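Local structure of hydrogenase (NiFe) small subunit HydA (Allochromatium vinosum, 3MYR) at residues E19-A24 with V153-I158; K196-E201 with Q210-Y215. The protein probably carries electrons through three iron-sulfur clusters as the small subunit of a heterodimeric [NiFe] hydrogenase that couples H2 to the reduction of an acceptor. All coordinates share one frame; numbering follows the deposited sequence.

The two contacts lie in series along the chain and in different parts of the small subunit. Interaction 1, a buried contact in the N-terminal part, the flavodoxin-like region of this family, joins helix 16-23 to helix 151-164 beside the [4Fe-4S] cluster held by Cys14, Cys17, Cys113 and Cys147. Interaction 2 pairs two loops, one after helix 191-195 and one after helix 206-210, in the C-terminal part around the second [4Fe-4S] cluster. Their centres are 32 Å apart and their nearest atoms about 20 Å. The [3Fe-4S] cluster lies between them, about 9 Å from the side chains of Ser20 and Leu214, so the contacts flank opposite ends of the cluster row that probably relays electrons.

Interaction 1: E19-A24 with V153-I158; sequences ESLTRA and VITGVI
Ala24 and Thr155 make the tight end of this helix-helix contact: the methyl CB of Ala24 lies 3.3 Å from CG2 of Thr155, less than ordinary carbon-carbon packing. Thr155 CG2 also receives CD1 of Leu21, at 3.8 Å, and this one methyl thus sits between Leu21 of the helix's last turn and Ala24 just beyond its end. The axes of the segments 19-23 and 153-158 cross at -75° and approach to 9.1 Å. Leu21 meets Ile154 with the two side chains at about a right angle, and here the fit is easier, with CD1 of Leu21 4.2 Å from CG2 of Ile154. The other branch of Ile154 does more: with chi2 at 169° its CD1 is anti to CA, and the extended branch ends 3.6 Å from OG of Ser20.

Farther along helix 151-164 the contact thins out. CD1 of Ile158 stays 4.6 Å from CD1 of Leu21, and Gly156, next to Thr155, is partly exposed, whereas every residue that touches across the pair is buried. Leu29 and Leu32 of helix 29-36 pack on Leu21 and Thr155 respectively. Helix 16-23 also meets the large subunit, where Arg23 packs on His102 of that chain; Arg23 NH1 is held within the helix by a 2.7 Å salt bridge to Glu19 OE2, which lies in the guanidinium plane.

No hydrogen bond crosses between the two segments. The hydroxyl of Ser20 is bonded to the carbonyl O of Pro149, and that of Thr155 weakly to the carbonyl O of Pro151, an interaction within its own helix. With these polar groups engaged elsewhere, the junction rests on methyl packing and burial, so the way the helices meet near the cluster probably depends on the fit of Leu21 and Ala24 against Thr155 and on the reach of Ile154.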
loop_
_atom_site.group_PDB
_atom_site.type_symbol
_atom_site.label_atom_id
_atom_site.label_comp_id
_atom_site.label_asym_id
_atom_site.label_seq_id
_atom_site.Cartn_x
_atom_site.Cartn_y
_atom_site.Cartn_z
ATOM N N GLU A 19 -0.164 -4.948 6.746
ATOM C CA GLU A 19 0.610 -5.724 5.779
ATOM C C GLU A 19 1.597 -6.541 6.569
ATOM O O GLU A 19 1.823 -7.682 6.243
ATOM C CB GLU A 19 1.372 -4.851 4.753
ATOM C CG GLU A 19 0.387 -4.201 3.791
ATOM C CD GLU A 19 -0.038 -5.120 2.635
ATOM O OE1 GLU A 19 -0.858 -4.636 1.832
ATOM O OE2 GLU A 19 0.461 -6.259 2.431
ATOM N N SER A 20 2.219 -5.928 7.573
ATOM C CA SER A 20 3.238 -6.633 8.349
ATOM C C SER A 20 2.603 -7.913 8.960
ATOM O O SER A 20 3.137 -9.031 8.869
ATOM C CB SER A 20 3.769 -5.742 9.486
ATOM O OG SER A 20 4.768 -6.449 10.178
ATOM N N LEU A 21 1.456 -7.747 9.600
ATOM C CA LEU A 21 0.712 -8.884 10.173
ATOM C C LEU A 21 0.526 -10.017 9.147
ATOM O O LEU A 21 0.648 -11.186 9.489
ATOM C CB LEU A 21 -0.692 -8.412 10.626
ATOM C CG LEU A 21 -1.690 -9.504 11.083
ATOM C CD1 LEU A 21 -1.243 -10.285 12.325
ATOM C CD2 LEU A 21 -3.125 -8.890 11.272
ATOM N N THR A 22 0.175 -9.676 7.900
ATOM C CA THR A 22 0.021 -10.740 6.847
ATOM C C THR A 22 1.346 -11.381 6.468
ATOM O O THR A 22 1.354 -12.480 5.925
ATOM C CB THR A 22 -0.611 -10.233 5.492
ATOM O OG1 THR A 22 0.385 -9.477 4.786
ATOM C CG2 THR A 22 -1.847 -9.373 5.725
ATOM N N ARG A 23 2.471 -10.736 6.804
ATOM C CA ARG A 23 3.766 -11.387 6.508
ATOM C C ARG A 23 4.157 -12.518 7.446
ATOM O O ARG A 23 5.057 -13.315 7.108
ATOM C CB ARG A 23 4.947 -10.378 6.455
ATOM C CG ARG A 23 4.734 -9.227 5.439
ATOM C CD ARG A 23 4.599 -9.685 3.955
ATOM N NE ARG A 23 4.591 -8.425 3.190
ATOM C CZ ARG A 23 3.550 -7.677 2.896
ATOM N NH1 ARG A 23 2.283 -8.152 2.960
ATOM N NH2 ARG A 23 3.793 -6.437 2.455
ATOM N N ALA A 24 3.571 -12.547 8.640
ATOM C CA ALA A 24 4.071 -13.404 9.710
ATOM C C ALA A 24 3.937 -14.875 9.312
ATOM O O ALA A 24 2.829 -15.330 8.910
ATOM C CB ALA A 24 3.281 -13.142 11.043
ATOM N N VAL A 153 6.808 -10.322 15.559
ATOM C CA VAL A 153 6.561 -9.657 16.858
ATOM C C VAL A 153 5.086 -9.427 17.046
ATOM O O VAL A 153 4.545 -9.643 18.139
ATOM C CB VAL A 153 7.362 -8.346 16.980
ATOM C CG1 VAL A 153 6.872 -7.510 18.177
ATOM C CG2 VAL A 153 8.854 -8.680 17.085
ATOM N N ILE A 154 4.406 -8.934 16.016
ATOM C CA ILE A 154 2.936 -8.764 16.123
ATOM C C ILE A 154 2.251 -10.089 16.483
ATOM O O ILE A 154 1.517 -10.149 17.438
ATOM C CB ILE A 154 2.334 -8.172 14.873
ATOM C CG1 ILE A 154 3.077 -6.873 14.534
ATOM C CG2 ILE A 154 0.814 -7.847 15.053
ATOM C CD1 ILE A 154 2.715 -6.346 13.123
ATOM N N THR A 155 2.494 -11.157 15.732
ATOM C CA THR A 155 1.786 -12.391 16.039
ATOM C C THR A 155 2.367 -13.036 17.324
ATOM O O THR A 155 1.681 -13.765 17.983
ATOM C CB THR A 155 1.875 -13.402 14.851
ATOM O OG1 THR A 155 3.258 -13.566 14.486
ATOM C CG2 THR A 155 1.175 -12.847 13.618
ATOM N N GLY A 156 3.643 -12.830 17.602
ATOM C CA GLY A 156 4.267 -13.235 18.867
ATOM C C GLY A 156 3.556 -12.707 20.130
ATOM O O GLY A 156 3.329 -13.448 21.092
ATOM N N VAL A 157 3.205 -11.434 20.105
ATOM C CA VAL A 157 2.486 -10.814 21.189
ATOM C C VAL A 157 1.101 -11.408 21.256
ATOM O O VAL A 157 0.606 -11.738 22.341
ATOM C CB VAL A 157 2.357 -9.305 20.942
ATOM C CG1 VAL A 157 1.383 -8.647 21.990
ATOM C CG2 VAL A 157 3.734 -8.635 21.149
ATOM N N ILE A 158 0.452 -11.546 20.113
ATOM C CA ILE A 158 -0.864 -12.127 20.113
ATOM C C ILE A 158 -0.829 -13.567 20.617
ATOM O O ILE A 158 -1.670 -13.937 21.425
ATOM C CB ILE A 158 -1.508 -12.056 18.705
ATOM C CG1 ILE A 158 -1.766 -10.592 18.345
ATOM C CG2 ILE A 158 -2.817 -12.885 18.662
ATOM C CD1 ILE A 158 -2.105 -10.385 16.834
#

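Interaction 2: K196-E201 with Q210-Y215; sequences KGLFAE and QGWCLY. With SF4 (iron/sulfur cluster), chain J.
CB of Leu198 rests over one face of the Trp212 indole, a small bump against a broad flat surface. It stands 4.0 Å from the centroid of the five-membered ring and 20° off the normal, a CH-pi contact, while the carbonyl O of Phe199 sits at the ring's edge. The indole also meets the ring of Phe193 from helix 191-195. An alanine in place of Trp212 would probably open a gap beneath Leu198 and leave Phe193 without its aromatic mate.

Phe199 fits a second hollow. One flank of its ring, CD1, comes 3.7 Å from CB of Cys213, and the next ring atom, CE1, lies 3.8 Å from CB of Tyr215, so the ring leans obliquely into the notch between the two. Phe199 and Tyr215 lie side by side, pointing the same way, and the sulfur of Cys213 stands at the edge of the Phe199 ring. Beyond them, the small knob CB of Ala200 abuts CD2 of Leu214 at 3.8 Å.

A single backbone bridge aligns these pieces. The amide N of Cys213 donates to the carbonyl O of Leu198 at 3.0 Å, and the amide N of Ala200 donates to the carbonyl O of Cys213 at 2.9 Å. That second carbonyl also accepts a hydrogen bond from a water that donates to Ala200 O as well.

Cys213 turns its sulfur anti to the backbone N (chi1 173°), where SG binds FE2 of the cluster at 2.2 Å and accepts a hydrogen bond from the amide N of Tyr215. With His185, Cys188 and Cys219, Cys213 completes the one-histidine, three-cysteine ligand set characteristic of the distal [4Fe-4S] cluster of [NiFe] hydrogenase small subunits.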
loop_
_atom_site.group_PDB
_atom_site.type_symbol
_atom_site.label_atom_id
_atom_site.label_comp_id
_atom_site.label_asym_id
_atom_site.label_seq_id
_atom_site.Cartn_x
_atom_site.Cartn_y
_atom_site.Cartn_z
ATOM N N LYS A 196 35.817 -1.221 17.789
ATOM C CA LYS A 196 37.183 -1.171 17.274
ATOM C C LYS A 196 37.431 0.115 16.488
ATOM O O LYS A 196 38.539 0.307 15.933
ATOM C CB LYS A 196 37.397 -2.348 16.302
ATOM C CG LYS A 196 37.562 -3.688 17.036
ATOM C CD LYS A 196 38.013 -4.734 16.052
ATOM C CE LYS A 196 36.872 -5.552 15.448
ATOM N NZ LYS A 196 37.446 -6.825 14.865
ATOM N N GLY A 197 36.400 0.927 16.287
ATOM C CA GLY A 197 36.604 2.189 15.510
ATOM C C GLY A 197 36.586 1.926 13.981
ATOM O O GLY A 197 37.198 2.665 13.220
ATOM N N LEU A 198 35.899 0.873 13.536
ATOM C CA LEU A 198 35.743 0.587 12.108
ATOM C C LEU A 198 34.376 1.019 11.600
ATOM O O LEU A 198 33.329 0.510 12.038
ATOM C CB LEU A 198 36.016 -0.905 11.817
ATOM C CG LEU A 198 37.383 -1.420 12.270
ATOM C CD1 LEU A 198 37.458 -2.950 12.242
ATOM C CD2 LEU A 198 38.365 -0.896 11.319
ATOM N N PHE A 199 34.371 1.994 10.695
ATOM C CA PHE A 199 33.091 2.627 10.293
ATOM C C PHE A 199 32.987 2.723 8.754
ATOM O O PHE A 199 33.970 3.065 8.109
ATOM C CB PHE A 199 33.054 4.058 10.845
ATOM C CG PHE A 199 33.031 4.135 12.332
ATOM C CD1 PHE A 199 31.865 3.749 13.044
ATOM C CD2 PHE A 199 34.149 4.592 13.034
ATOM C CE1 PHE A 199 31.861 3.822 14.445
ATOM C CE2 PHE A 199 34.108 4.696 14.430
ATOM C CZ PHE A 199 32.957 4.293 15.115
ATOM N N ALA A 200 31.820 2.483 8.188
ATOM C CA ALA A 200 31.552 2.823 6.796
ATOM C C ALA A 200 31.479 4.378 6.634
ATOM O O ALA A 200 30.992 5.063 7.502
ATOM C CB ALA A 200 30.168 2.135 6.329
ATOM N N GLU A 201 31.998 4.930 5.544
ATOM C CA GLU A 201 31.874 6.362 5.314
ATOM C C GLU A 201 30.997 6.660 4.141
ATOM O O GLU A 201 30.741 7.788 3.884
ATOM C CB GLU A 201 33.276 6.994 5.170
ATOM C CG GLU A 201 34.067 6.590 6.414
ATOM C CD GLU A 201 35.119 7.594 6.801
ATOM O OE1 GLU A 201 34.767 8.474 7.655
ATOM O OE2 GLU A 201 36.260 7.504 6.250
ATOM N N GLN A 210 32.277 -4.488 3.902
ATOM C CA GLN A 210 32.748 -5.418 4.923
ATOM C C GLN A 210 31.844 -5.470 6.164
ATOM O O GLN A 210 32.135 -6.242 7.083
ATOM C CB GLN A 210 34.150 -5.029 5.412
ATOM C CG GLN A 210 35.157 -5.110 4.254
ATOM C CD GLN A 210 35.429 -6.563 3.884
ATOM O OE1 GLN A 210 35.760 -7.342 4.746
ATOM N NE2 GLN A 210 35.210 -6.936 2.620
ATOM N N GLY A 211 30.756 -4.732 6.210
ATOM C CA GLY A 211 29.996 -4.769 7.448
ATOM C C GLY A 211 30.630 -4.047 8.623
ATOM O O GLY A 211 30.379 -4.409 9.778
ATOM N N TRP A 212 31.364 -2.963 8.365
ATOM C CA TRP A 212 31.781 -2.062 9.451
ATOM C C TRP A 212 30.573 -1.264 9.909
ATOM O O TRP A 212 29.569 -1.204 9.228
ATOM C CB TRP A 212 32.926 -1.138 9.014
ATOM C CG TRP A 212 34.184 -1.914 8.605
ATOM C CD1 TRP A 212 34.384 -3.296 8.672
ATOM C CD2 TRP A 212 35.423 -1.360 8.094
ATOM N NE1 TRP A 212 35.667 -3.611 8.223
ATOM C CE2 TRP A 212 36.305 -2.455 7.831
ATOM C CE3 TRP A 212 35.845 -0.056 7.778
ATOM C CZ2 TRP A 212 37.586 -2.267 7.275
ATOM C CZ3 TRP A 212 37.101 0.134 7.231
ATOM C CH2 TRP A 212 37.952 -0.972 6.961
ATOM N N CYS A 213 30.704 -0.607 11.037
ATOM C CA CYS A 213 29.596 0.063 11.681
ATOM C C CYS A 213 29.093 1.234 10.854
ATOM O O CYS A 213 29.880 1.958 10.223
ATOM C CB CYS A 213 30.043 0.497 13.082
ATOM S SG CYS A 213 28.861 1.508 13.955
ATOM N N LEU A 214 27.762 1.410 10.877
ATOM C CA LEU A 214 27.019 2.547 10.222
ATOM C C LEU A 214 26.759 3.829 11.041
ATOM O O LEU A 214 26.021 4.745 10.578
ATOM C CB LEU A 214 25.685 2.045 9.694
ATOM C CG LEU A 214 25.828 0.806 8.773
ATOM C CD1 LEU A 214 24.445 0.268 8.332
ATOM C CD2 LEU A 214 26.664 1.154 7.442
ATOM N N TYR A 215 27.399 3.910 12.205
ATOM C CA TYR A 215 27.201 4.998 13.144
ATOM C C TYR A 215 27.430 6.388 12.471
ATOM O O TYR A 215 26.613 7.317 12.644
ATOM C CB TYR A 215 28.176 4.857 14.330
ATOM C CG TYR A 215 28.058 6.036 15.286
ATOM C CD1 TYR A 215 28.917 7.125 15.213
ATOM C CD2 TYR A 215 27.057 6.077 16.205
ATOM C CE1 TYR A 215 28.790 8.206 16.090
ATOM C CE2 TYR A 215 26.908 7.156 17.050
ATOM C CZ TYR A 215 27.766 8.202 16.971
ATOM O OH TYR A 215 27.571 9.244 17.849
HETATM FE FE1 SF4 J . 25.116 -1.612 14.659
HETATM FE FE2 SF4 J . 26.916 0.506 14.450
HETATM FE FE3 SF4 J . 24.218 0.934 14.289
HETATM FE FE4 SF4 J . 25.377 0.241 16.665
HETATM S S1 SF4 J . 25.707 2.141 15.462
HETATM S S2 SF4 J . 23.428 -0.539 15.851
HETATM S S3 SF4 J . 26.978 -1.245 15.933
HETATM S S4 SF4 J . 25.508 -0.287 12.824
HETATM O O HOH W 1 29.635 4.659 9.829
#